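Local coordinates for folylpolyglutamate synthase (FolC) (Helicobacter pylori, PDB 6K8C), which probably adds glutamate to dihydropteroate to make dihydrofolate and lengthens the gamma-glutamyl tail of reduced folates, using ATP, at residues 310-315 with 321-326; 334-339 with 345-350; 365-370 with 383-388. One frame throughout, in Å; residues are numbered along the deposited sequence.

Interaction 1 of 3, residues 310-315 with 321-326; sequences LIYNCY and FLVLEI
L310 and Y312 face L324 and V323 where strand 310-312 runs nearly antiparallel to helix 321-326, their short axes 167° apart in direction and 12.0 Å apart at closest approach. L324 has the largest share of the contact. Its CG is anti to the carbonyl carbon (chi1 -64°), which brings the branched end of the side chain in toward the strand although its CB does not point straight at it. Methyl CD2 then sits over the centre of the Y312 ring, 3.9 Å from the centroid and only 5° off the ring normal, a CH-pi contact made almost straight down on the ring. The second methyl, CD1, lies 4.0 Å from Y312 CE2, toward one side of the same ring. CD2 also meets L310, whose CD2 approaches to 3.6 Å as the two leucine side chains cross at a slant. V323 adds a looser touch, its CG1 4.4 Å from Y312 CE1 in an oblique position. The Y312 side chain reaches out from the strand to meet L324 coming the other way, and its hydroxyl hydrogen-bonds to H288 NE2, so the polar end is satisfied beyond this contact. On the helix side, L354 and L357 of helix 347-357 pack against L324, while V323 touches Y376 of strand 373-376. Strand 308-312 and helix 320-327 are the first two elements of a beta-alpha-beta unit completed by strand 331-336, the helix packing on one side of the sheet. All four touching residues are buried. The contact is therefore held by dispersion and burial of apolar surface, and Y312 serves two purposes: its ring face packs on a leucine methyl and its oxygen bonds to H288, which should limit how far the ring can shift across the helix.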
loop_
_atom_site.group_PDB
_atom_site.type_symbol
_atom_site.label_atom_id
_atom_site.label_comp_id
_atom_site.label_asym_id
_atom_site.label_seq_id
_atom_site.Cartn_x
_atom_site.Cartn_y
_atom_site.Cartn_z
ATOM N N LEU A 310 -17.665 11.030 -11.712
ATOM C CA LEU A 310 -16.649 10.029 -11.416
ATOM C C LEU A 310 -15.618 9.984 -12.538
ATOM O O LEU A 310 -15.978 9.841 -13.711
ATOM C CB LEU A 310 -17.286 8.648 -11.232
ATOM C CG LEU A 310 -16.325 7.523 -10.848
ATOM C CD1 LEU A 310 -15.778 7.743 -9.442
ATOM C CD2 LEU A 310 -17.022 6.171 -10.939
ATOM N N ILE A 311 -14.342 10.108 -12.177
ATOM C CA ILE A 311 -13.228 9.909 -13.099
ATOM C C ILE A 311 -12.631 8.545 -12.786
ATOM O O ILE A 311 -12.154 8.313 -11.669
ATOM C CB ILE A 311 -12.181 11.031 -12.967
ATOM C CG1 ILE A 311 -12.791 12.364 -13.399
ATOM C CG2 ILE A 311 -10.942 10.726 -13.806
ATOM C CD1 ILE A 311 -12.026 13.585 -12.904
ATOM N N TYR A 312 -12.663 7.634 -13.758
ATOM C CA TYR A 312 -12.618 6.219 -13.418
ATOM C C TYR A 312 -11.968 5.386 -14.513
ATOM O O TYR A 312 -12.183 5.620 -15.707
ATOM C CB TYR A 312 -14.044 5.702 -13.158
ATOM C CG TYR A 312 -14.153 4.219 -12.868
ATOM C CD1 TYR A 312 -14.009 3.732 -11.573
ATOM C CD2 TYR A 312 -14.414 3.308 -13.885
ATOM C CE1 TYR A 312 -14.114 2.375 -11.301
ATOM C CE2 TYR A 312 -14.517 1.953 -13.624
ATOM C CZ TYR A 312 -14.368 1.492 -12.330
ATOM O OH TYR A 312 -14.470 0.143 -12.064
ATOM N N ASN A 313 -11.182 4.404 -14.081
ATOM C CA ASN A 313 -10.854 3.229 -14.873
ATOM C C ASN A 313 -10.507 2.121 -13.890
ATOM O O ASN A 313 -10.369 2.361 -12.689
ATOM C CB ASN A 313 -9.709 3.497 -15.858
ATOM C CG ASN A 313 -9.889 2.755 -17.174
ATOM O OD1 ASN A 313 -10.580 1.736 -17.237
ATOM N ND2 ASN A 313 -9.261 3.259 -18.229
ATOM N N CYS A 314 -10.371 0.896 -14.393
ATOM C CA CYS A 314 -10.043 -0.204 -13.494
ATOM C C CYS A 314 -9.338 -1.315 -14.258
ATOM O O CYS A 314 -9.346 -1.363 -15.490
ATOM C CB CYS A 314 -11.294 -0.740 -12.792
ATOM S SG CYS A 314 -12.354 -1.738 -13.844
ATOM N N TYR A 315 -8.720 -2.212 -13.496
ATOM C CA TYR A 315 -8.051 -3.371 -14.059
ATOM C C TYR A 315 -9.081 -4.438 -14.430
ATOM O O TYR A 315 -10.244 -4.388 -14.013
ATOM C CB TYR A 315 -7.019 -3.920 -13.069
ATOM C CG TYR A 315 -5.815 -3.021 -12.893
ATOM C CD1 TYR A 315 -5.016 -2.675 -13.978
ATOM C CD2 TYR A 315 -5.484 -2.505 -11.642
ATOM C CE1 TYR A 315 -3.916 -1.848 -13.824
ATOM C CE2 TYR A 315 -4.385 -1.679 -11.478
ATOM C CZ TYR A 315 -3.606 -1.354 -12.570
ATOM O OH TYR A 315 -2.515 -0.530 -12.408
ATOM N N PHE A 321 -18.535 -3.753 -12.179
ATOM C CA PHE A 321 -19.984 -3.594 -12.149
ATOM C C PHE A 321 -20.472 -3.248 -10.746
ATOM O O PHE A 321 -21.206 -2.271 -10.552
ATOM C CB PHE A 321 -20.663 -4.872 -12.659
ATOM C CG PHE A 321 -22.150 -4.873 -12.489
ATOM C CD1 PHE A 321 -22.967 -4.282 -13.438
ATOM C CD2 PHE A 321 -22.736 -5.464 -11.378
ATOM C CE1 PHE A 321 -24.337 -4.279 -13.289
ATOM C CE2 PHE A 321 -24.108 -5.457 -11.219
ATOM C CZ PHE A 321 -24.910 -4.865 -12.174
ATOM N N LEU A 322 -20.075 -4.044 -9.753
ATOM C CA LEU A 322 -20.560 -3.828 -8.394
ATOM C C LEU A 322 -20.091 -2.486 -7.844
ATOM O O LEU A 322 -20.862 -1.766 -7.198
ATOM C CB LEU A 322 -20.097 -4.971 -7.493
ATOM C CG LEU A 322 -20.566 -4.926 -6.038
ATOM C CD1 LEU A 322 -22.065 -4.691 -5.975
ATOM C CD2 LEU A 322 -20.177 -6.210 -5.314
ATOM N N VAL A 323 -18.832 -2.129 -8.100
ATOM C CA VAL A 323 -18.295 -0.872 -7.586
ATOM C C VAL A 323 -19.066 0.310 -8.160
ATOM O O VAL A 323 -19.467 1.227 -7.433
ATOM C CB VAL A 323 -16.790 -0.783 -7.890
ATOM C CG1 VAL A 323 -16.326 0.662 -7.910
ATOM C CG2 VAL A 323 -16.008 -1.606 -6.871
ATOM N N LEU A 324 -19.311 0.293 -9.474
ATOM C CA LEU A 324 -20.064 1.375 -10.098
ATOM C C LEU A 324 -21.522 1.371 -9.655
ATOM O O LEU A 324 -22.142 2.436 -9.537
ATOM C CB LEU A 324 -19.961 1.268 -11.620
ATOM C CG LEU A 324 -18.539 1.465 -12.160
ATOM C CD1 LEU A 324 -18.419 0.962 -13.589
ATOM C CD2 LEU A 324 -18.141 2.930 -12.066
ATOM N N GLU A 325 -22.097 0.187 -9.421
ATOM C CA GLU A 325 -23.460 0.127 -8.904
ATOM C C GLU A 325 -23.547 0.751 -7.515
ATOM O O GLU A 325 -24.516 1.452 -7.198
ATOM C CB GLU A 325 -23.949 -1.321 -8.876
ATOM C CG GLU A 325 -25.407 -1.461 -8.484
ATOM C CD GLU A 325 -25.830 -2.909 -8.316
ATOM O OE1 GLU A 325 -25.255 -3.608 -7.450
ATOM O OE2 GLU A 325 -26.736 -3.348 -9.053
ATOM N N ILE A 326 -22.537 0.514 -6.679
ATOM C CA ILE A 326 -22.514 1.111 -5.344
ATOM C C ILE A 326 -22.402 2.629 -5.434
ATOM O O ILE A 326 -23.061 3.364 -4.686
ATOM C CB ILE A 326 -21.369 0.495 -4.517
ATOM C CG1 ILE A 326 -21.736 -0.931 -4.087
ATOM C CG2 ILE A 326 -21.031 1.368 -3.310
ATOM C CD1 ILE A 326 -20.533 -1.800 -3.775
#

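Interaction 2 of 3, residues 334-339 with 345-350; sequences VLILEL and IKLEKL
I336 meets two leucines of one helix turn with different parts of its side chain. Toward L350 it reaches tip to tip: I336 CG2 and L350 CD2 come to 3.8 Å, and CG1 of the isoleucine lies 4.1 Å from the same leucine methyl. Toward L347 the side chains run at a slant, and L347 CD2 is placed evenly against two isoleucine carbons, 4.0 Å from both I336 CG2 and I336 CD1. The torsions explain the division. With CG2 anti to the backbone N and CG1 anti to the carbonyl carbon (chi1 -54°), I336 spreads both branches across the approaching helix. L347 and L350 both hold CG anti to their own backbone N (chi1 -170° and 177°), extending away from the helix so that one methyl of each arrives at the isoleucine. The two leucines are three residues apart, hence on the same side of the helix, and I336 is received by both. L350 and I336 are buried, whereas L347 lies nearer the edge of the core. K346 occupies the N-cap position, and its carbonyl accepts the L350 backbone N at 3.1 Å, closing the first turn, from which L350 projects. Further along the helix, L354 packs on I336 and V334, while Y361 of the edge strand 361-363 touches I336 as well. Strand 334-336 also bonds through its backbone to that edge strand, V334 and I336 with A362. The contact thus joins the first strand and the helix of a right-handed beta-alpha-beta crossover, strand 331-336, helix 347-357 and strand 361-363, the repeating unit of a Rossmann-like alpha/beta sheet, within the glutamate ligase domain of the Mur ligase family.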
loop_
_atom_site.group_PDB
_atom_site.type_symbol
_atom_site.label_atom_id
_atom_site.label_comp_id
_atom_site.label_asym_id
_atom_site.label_seq_id
_atom_site.Cartn_x
_atom_site.Cartn_y
_atom_site.Cartn_z
ATOM N N VAL A 334 -19.916 9.509 -15.576
ATOM C CA VAL A 334 -18.612 8.863 -15.480
ATOM C C VAL A 334 -17.743 9.361 -16.623
ATOM O O VAL A 334 -18.137 9.276 -17.791
ATOM C CB VAL A 334 -18.726 7.331 -15.518
ATOM C CG1 VAL A 334 -17.340 6.695 -15.413
ATOM C CG2 VAL A 334 -19.642 6.826 -14.400
ATOM N N LEU A 335 -16.565 9.877 -16.291
ATOM C CA LEU A 335 -15.555 10.213 -17.287
ATOM C C LEU A 335 -14.479 9.138 -17.235
ATOM O O LEU A 335 -13.762 9.016 -16.236
ATOM C CB LEU A 335 -14.973 11.602 -17.036
ATOM C CG LEU A 335 -15.972 12.763 -17.118
ATOM C CD1 LEU A 335 -15.288 14.092 -16.819
ATOM C CD2 LEU A 335 -16.664 12.800 -18.477
ATOM N N ILE A 336 -14.380 8.343 -18.298
ATOM C CA ILE A 336 -13.392 7.272 -18.334
ATOM C C ILE A 336 -12.010 7.867 -18.557
ATOM O O ILE A 336 -11.788 8.620 -19.514
ATOM C CB ILE A 336 -13.739 6.252 -19.427
ATOM C CG1 ILE A 336 -15.169 5.734 -19.241
ATOM C CG2 ILE A 336 -12.733 5.107 -19.423
ATOM C CD1 ILE A 336 -15.736 5.046 -20.460
ATOM N N LEU A 337 -11.070 7.532 -17.669
ATOM C CA LEU A 337 -9.676 7.960 -17.803
ATOM C C LEU A 337 -8.951 6.943 -18.673
ATOM O O LEU A 337 -8.479 5.907 -18.199
ATOM C CB LEU A 337 -9.011 8.109 -16.439
ATOM C CG LEU A 337 -7.657 8.827 -16.445
ATOM C CD1 LEU A 337 -7.807 10.243 -16.934
ATOM C CD2 LEU A 337 -7.014 8.806 -15.066
ATOM N N GLU A 338 -8.865 7.252 -19.966
ATOM C CA GLU A 338 -8.210 6.387 -20.939
ATOM C C GLU A 338 -6.831 5.961 -20.457
ATOM O O GLU A 338 -5.981 6.803 -20.148
ATOM C CB GLU A 338 -8.095 7.122 -22.275
ATOM C CG GLU A 338 -7.923 6.217 -23.481
ATOM C CD GLU A 338 -8.759 6.679 -24.653
ATOM O OE1 GLU A 338 -8.569 7.835 -25.086
ATOM O OE2 GLU A 338 -9.596 5.894 -25.144
ATOM N N LEU A 339 -6.625 4.647 -20.365
ATOM C CA LEU A 339 -5.339 4.063 -20.018
ATOM C C LEU A 339 -5.076 2.896 -20.953
ATOM O O LEU A 339 -5.966 2.073 -21.190
ATOM C CB LEU A 339 -5.299 3.580 -18.562
ATOM C CG LEU A 339 -5.186 4.643 -17.470
ATOM C CD1 LEU A 339 -5.677 4.082 -16.149
ATOM C CD2 LEU A 339 -3.763 5.149 -17.350
ATOM N N ILE A 345 -9.102 -2.783 -17.923
ATOM C CA ILE A 345 -10.324 -3.237 -18.572
ATOM C C ILE A 345 -10.400 -2.670 -19.991
ATOM O O ILE A 345 -9.962 -1.544 -20.266
ATOM C CB ILE A 345 -11.561 -2.839 -17.744
ATOM C CG1 ILE A 345 -12.830 -3.478 -18.308
ATOM C CG2 ILE A 345 -11.734 -1.330 -17.696
ATOM C CD1 ILE A 345 -13.948 -3.591 -17.298
ATOM N N LYS A 346 -10.938 -3.470 -20.908
ATOM C CA LYS A 346 -11.114 -3.012 -22.278
ATOM C C LYS A 346 -12.209 -1.954 -22.342
ATOM O O LYS A 346 -13.223 -2.042 -21.644
ATOM C CB LYS A 346 -11.445 -4.187 -23.199
ATOM C CG LYS A 346 -10.216 -4.853 -23.823
ATOM C CD LYS A 346 -9.088 -3.849 -24.066
ATOM C CE LYS A 346 -7.925 -4.479 -24.824
ATOM N NZ LYS A 346 -6.924 -3.463 -25.263
ATOM N N LEU A 347 -11.994 -0.951 -23.195
ATOM C CA LEU A 347 -12.832 0.243 -23.191
ATOM C C LEU A 347 -14.290 -0.089 -23.495
ATOM O O LEU A 347 -15.203 0.403 -22.822
ATOM C CB LEU A 347 -12.272 1.254 -24.194
ATOM C CG LEU A 347 -12.796 2.690 -24.261
ATOM C CD1 LEU A 347 -13.977 2.774 -25.211
ATOM C CD2 LEU A 347 -13.158 3.233 -22.883
ATOM N N GLU A 348 -14.531 -0.923 -24.512
ATOM C CA GLU A 348 -15.906 -1.214 -24.908
ATOM C C GLU A 348 -16.622 -2.076 -23.877
ATOM O O GLU A 348 -17.844 -1.963 -23.719
ATOM C CB GLU A 348 -15.929 -1.890 -26.280
ATOM C CG GLU A 348 -15.539 -0.966 -27.423
ATOM C CD GLU A 348 -16.479 0.217 -27.559
ATOM O OE1 GLU A 348 -17.710 0.001 -27.537
ATOM O OE2 GLU A 348 -15.986 1.361 -27.684
ATOM N N LYS A 349 -15.890 -2.940 -23.171
ATOM C CA LYS A 349 -16.497 -3.706 -22.088
ATOM C C LYS A 349 -16.951 -2.785 -20.962
ATOM O O LYS A 349 -18.063 -2.921 -20.438
ATOM C CB LYS A 349 -15.511 -4.754 -21.572
ATOM C CG LYS A 349 -16.044 -5.607 -20.435
ATOM C CD LYS A 349 -14.981 -6.560 -19.912
ATOM C CE LYS A 349 -15.402 -7.185 -18.590
ATOM N NZ LYS A 349 -14.873 -8.568 -18.435
ATOM N N LEU A 350 -16.097 -1.831 -20.580
ATOM C CA LEU A 350 -16.467 -0.864 -19.552
ATOM C C LEU A 350 -17.678 -0.044 -19.980
ATOM O O LEU A 350 -18.579 0.217 -19.171
ATOM C CB LEU A 350 -15.280 0.052 -19.246
ATOM C CG LEU A 350 -15.517 1.167 -18.228
ATOM C CD1 LEU A 350 -16.080 0.599 -16.927
ATOM C CD2 LEU A 350 -14.230 1.945 -17.972
#

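Interaction 3 of 3, residues 365-370 with 383-388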
loop_
_atom_site.group_PDB
_atom_site.type_symbol
_atom_site.label_atom_id
_atom_site.label_comp_id
_atom_site.label_asym_id
_atom_site.label_seq_id
_atom_site.Cartn_x
_atom_site.Cartn_y
_atom_site.Cartn_z
ATOM N N GLU A 365 -11.247 14.453 -20.333
ATOM C CA GLU A 365 -10.264 15.372 -20.900
ATOM C C GLU A 365 -9.846 16.442 -19.901
ATOM O O GLU A 365 -8.648 16.573 -19.627
ATOM C CB GLU A 365 -10.789 16.002 -22.204
ATOM C CG GLU A 365 -12.218 16.522 -22.190
ATOM C CD GLU A 365 -12.840 16.498 -23.580
ATOM O OE1 GLU A 365 -13.889 17.149 -23.778
ATOM O OE2 GLU A 365 -12.282 15.825 -24.477
ATOM N N ASP A 366 -10.783 17.201 -19.332
ATOM C CA ASP A 366 -10.434 18.239 -18.368
ATOM C C ASP A 366 -11.473 18.298 -17.257
ATOM O O ASP A 366 -12.603 17.827 -17.404
ATOM C CB ASP A 366 -10.313 19.625 -19.030
ATOM C CG ASP A 366 -9.494 19.599 -20.313
ATOM O OD1 ASP A 366 -8.255 19.440 -20.235
ATOM O OD2 ASP A 366 -10.091 19.750 -21.404
ATOM N N VAL A 367 -11.071 18.892 -16.134
ATOM C CA VAL A 367 -11.966 19.136 -15.008
ATOM C C VAL A 367 -12.475 20.569 -15.098
ATOM O O VAL A 367 -11.702 21.497 -15.379
ATOM C CB VAL A 367 -11.267 18.865 -13.661
ATOM C CG1 VAL A 367 -10.844 17.403 -13.560
ATOM C CG2 VAL A 367 -10.066 19.788 -13.460
ATOM N N GLU A 368 -13.778 20.751 -14.891
ATOM C CA GLU A 368 -14.366 22.080 -14.802
ATOM C C GLU A 368 -14.402 22.528 -13.350
ATOM O O GLU A 368 -14.684 21.734 -12.449
ATOM C CB GLU A 368 -15.786 22.112 -15.370
ATOM C CG GLU A 368 -15.992 21.399 -16.689
ATOM C CD GLU A 368 -17.464 21.314 -17.056
ATOM O OE1 GLU A 368 -17.941 20.201 -17.365
ATOM O OE2 GLU A 368 -18.145 22.362 -17.029
ATOM N N GLU A 369 -14.142 23.817 -13.135
ATOM C CA GLU A 369 -14.083 24.359 -11.783
ATOM C C GLU A 369 -15.453 24.356 -11.117
ATOM O O GLU A 369 -15.544 24.296 -9.885
ATOM C CB GLU A 369 -13.505 25.779 -11.809
ATOM C CG GLU A 369 -12.162 25.973 -12.555
ATOM C CD GLU A 369 -12.195 25.609 -14.041
ATOM O OE1 GLU A 369 -13.300 25.540 -14.627
ATOM O OE2 GLU A 369 -11.111 25.386 -14.620
ATOM N N ASN A 370 -16.521 24.406 -11.909
ATOM C CA ASN A 370 -17.890 24.424 -11.406
ATOM C C ASN A 370 -18.427 23.040 -11.054
ATOM O O ASN A 370 -19.578 22.940 -10.617
ATOM C CB ASN A 370 -18.803 25.066 -12.450
ATOM C CG ASN A 370 -18.425 24.672 -13.866
ATOM O OD1 ASN A 370 -17.343 25.009 -14.349
ATOM N ND2 ASN A 370 -19.314 23.946 -14.536
ATOM N N ASN A 383 -2.542 8.408 -10.169
ATOM C CA ASN A 383 -1.271 9.021 -10.543
ATOM C C ASN A 383 -1.320 9.574 -11.964
ATOM O O ASN A 383 -0.757 10.640 -12.239
ATOM C CB ASN A 383 -0.133 8.012 -10.390
ATOM C CG ASN A 383 1.181 8.537 -10.928
ATOM O OD1 ASN A 383 1.563 8.240 -12.059
ATOM N ND2 ASN A 383 1.876 9.334 -10.122
ATOM N N ALA A 384 -2.003 8.872 -12.874
ATOM C CA ALA A 384 -2.131 9.367 -14.242
ATOM C C ALA A 384 -3.021 10.602 -14.303
ATOM O O ALA A 384 -2.752 11.527 -15.080
ATOM C CB ALA A 384 -2.669 8.267 -15.158
ATOM N N PHE A 385 -4.090 10.637 -13.503
ATOM C CA PHE A 385 -4.878 11.861 -13.402
ATOM C C PHE A 385 -4.029 13.012 -12.885
ATOM O O PHE A 385 -4.109 14.137 -13.389
ATOM C CB PHE A 385 -6.078 11.668 -12.475
ATOM C CG PHE A 385 -6.763 12.959 -12.134
ATOM C CD1 PHE A 385 -7.681 13.515 -13.007
ATOM C CD2 PHE A 385 -6.453 13.645 -10.968
ATOM C CE1 PHE A 385 -8.303 14.712 -12.713
ATOM C CE2 PHE A 385 -7.068 14.843 -10.672
ATOM C CZ PHE A 385 -7.994 15.379 -11.542
ATOM N N TYR A 386 -3.239 12.751 -11.843
ATOM C CA TYR A 386 -2.479 13.814 -11.195
ATOM C C TYR A 386 -1.485 14.451 -12.156
ATOM O O TYR A 386 -1.252 15.665 -12.106
ATOM C CB TYR A 386 -1.756 13.263 -9.969
ATOM C CG TYR A 386 -0.946 14.301 -9.233
ATOM C CD1 TYR A 386 -1.556 15.423 -8.687
ATOM C CD2 TYR A 386 0.427 14.159 -9.081
ATOM C CE1 TYR A 386 -0.822 16.376 -8.009
ATOM C CE2 TYR A 386 1.172 15.109 -8.405
ATOM C CZ TYR A 386 0.543 16.216 -7.872
ATOM O OH TYR A 386 1.276 17.168 -7.198
ATOM N N LYS A 387 -0.885 13.649 -13.036
ATOM C CA LYS A 387 0.063 14.192 -14.004
ATOM C C LYS A 387 -0.639 15.100 -15.005
ATOM O O LYS A 387 -0.163 16.204 -15.295
ATOM C CB LYS A 387 0.791 13.054 -14.718
ATOM C CG LYS A 387 1.982 12.508 -13.944
ATOM C CD LYS A 387 1.980 10.988 -13.932
ATOM C CE LYS A 387 3.372 10.425 -14.150
ATOM N NZ LYS A 387 3.329 9.088 -14.811
ATOM N N ARG A 388 -1.782 14.657 -15.535
ATOM C CA ARG A 388 -2.541 15.488 -16.464
ATOM C C ARG A 388 -3.078 16.732 -15.771
ATOM O O ARG A 388 -3.103 17.819 -16.362
ATOM C CB ARG A 388 -3.678 14.672 -17.079
ATOM C CG ARG A 388 -3.199 13.419 -17.806
ATOM C CD ARG A 388 -4.341 12.621 -18.423
ATOM N NE ARG A 388 -5.280 13.460 -19.162
ATOM C CZ ARG A 388 -6.358 12.998 -19.790
ATOM N NH1 ARG A 388 -7.160 13.832 -20.438
ATOM N NH2 ARG A 388 -6.629 11.699 -19.773
#
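V367 and F385 make the apolar half of this contact: V367 CG1 lies 3.8 Å from F385 CE1 and 4.0 Å from F385 CZ, beside the ring edge and in the ring plane, with the two side chains crossing at about a right angle. The methyl thus borders the aromatic C-H rim rather than the pi face. F385 has CG anti to its backbone N (chi1 169°), which carries the ring out from helix 383-388 until its far end reaches the loop. The polar half belongs to R388. Its chain bends at chi3 (47°) and brings NH1 to the E365 carbonyl oxygen at 3.2 Å, a weak hydrogen bond with an N-H...O angle of only 122°, the oxygen lying oblique to the guanidinium. NH1 also makes a weak hydrogen bond to the carbonyl of F364, so two successive backbone oxygens share it.

Outward from this first shell, I311 of strand 308-312 touches both V367 and F385, and Y373 packs on V367 while its hydroxyl receives the E368 backbone N-H. F385 is seated further by I282, I284 and V375 of the sheet, and L337 lies against both F385 and R388. The carboxylates of E365 and D366 stay away from the guanidinium, D366 OD1 being 5.7 Å from R388 NH1.

The contact joins the loop between strands 361-363 and 373-376 to the C-terminal helix 379-390, beside the domain's sheet. Its buried part is the dispersion between V367 and the F385 edge, whereas R388, at the exposed side, adds two weak hydrogen bonds to backbone carbonyls; the nearby acidic groups probably add a diffuse attraction but form no salt bridge.

Interactions 1, 2 and 3 follow one another along the chain, all in the C-terminal part of the protein and around one six-stranded sheet. The centres of interactions 1 and 2 lie about 10 Å apart and rest on neighbouring strands, 308-312 and 331-336, joined directly by two probable hydrogen bonds, L310 O to L335 N (2.6 Å) and N313 ND2 to L337 O (2.8 Å). Interaction 3 stands about 17 Å and 16 Å from their centres; I311 and L337 reach it from the other two. Helices 320-327 and 347-357 thus cover one side of the sheet and helix 379-390 the other, giving this domain a three-layered alpha/beta build.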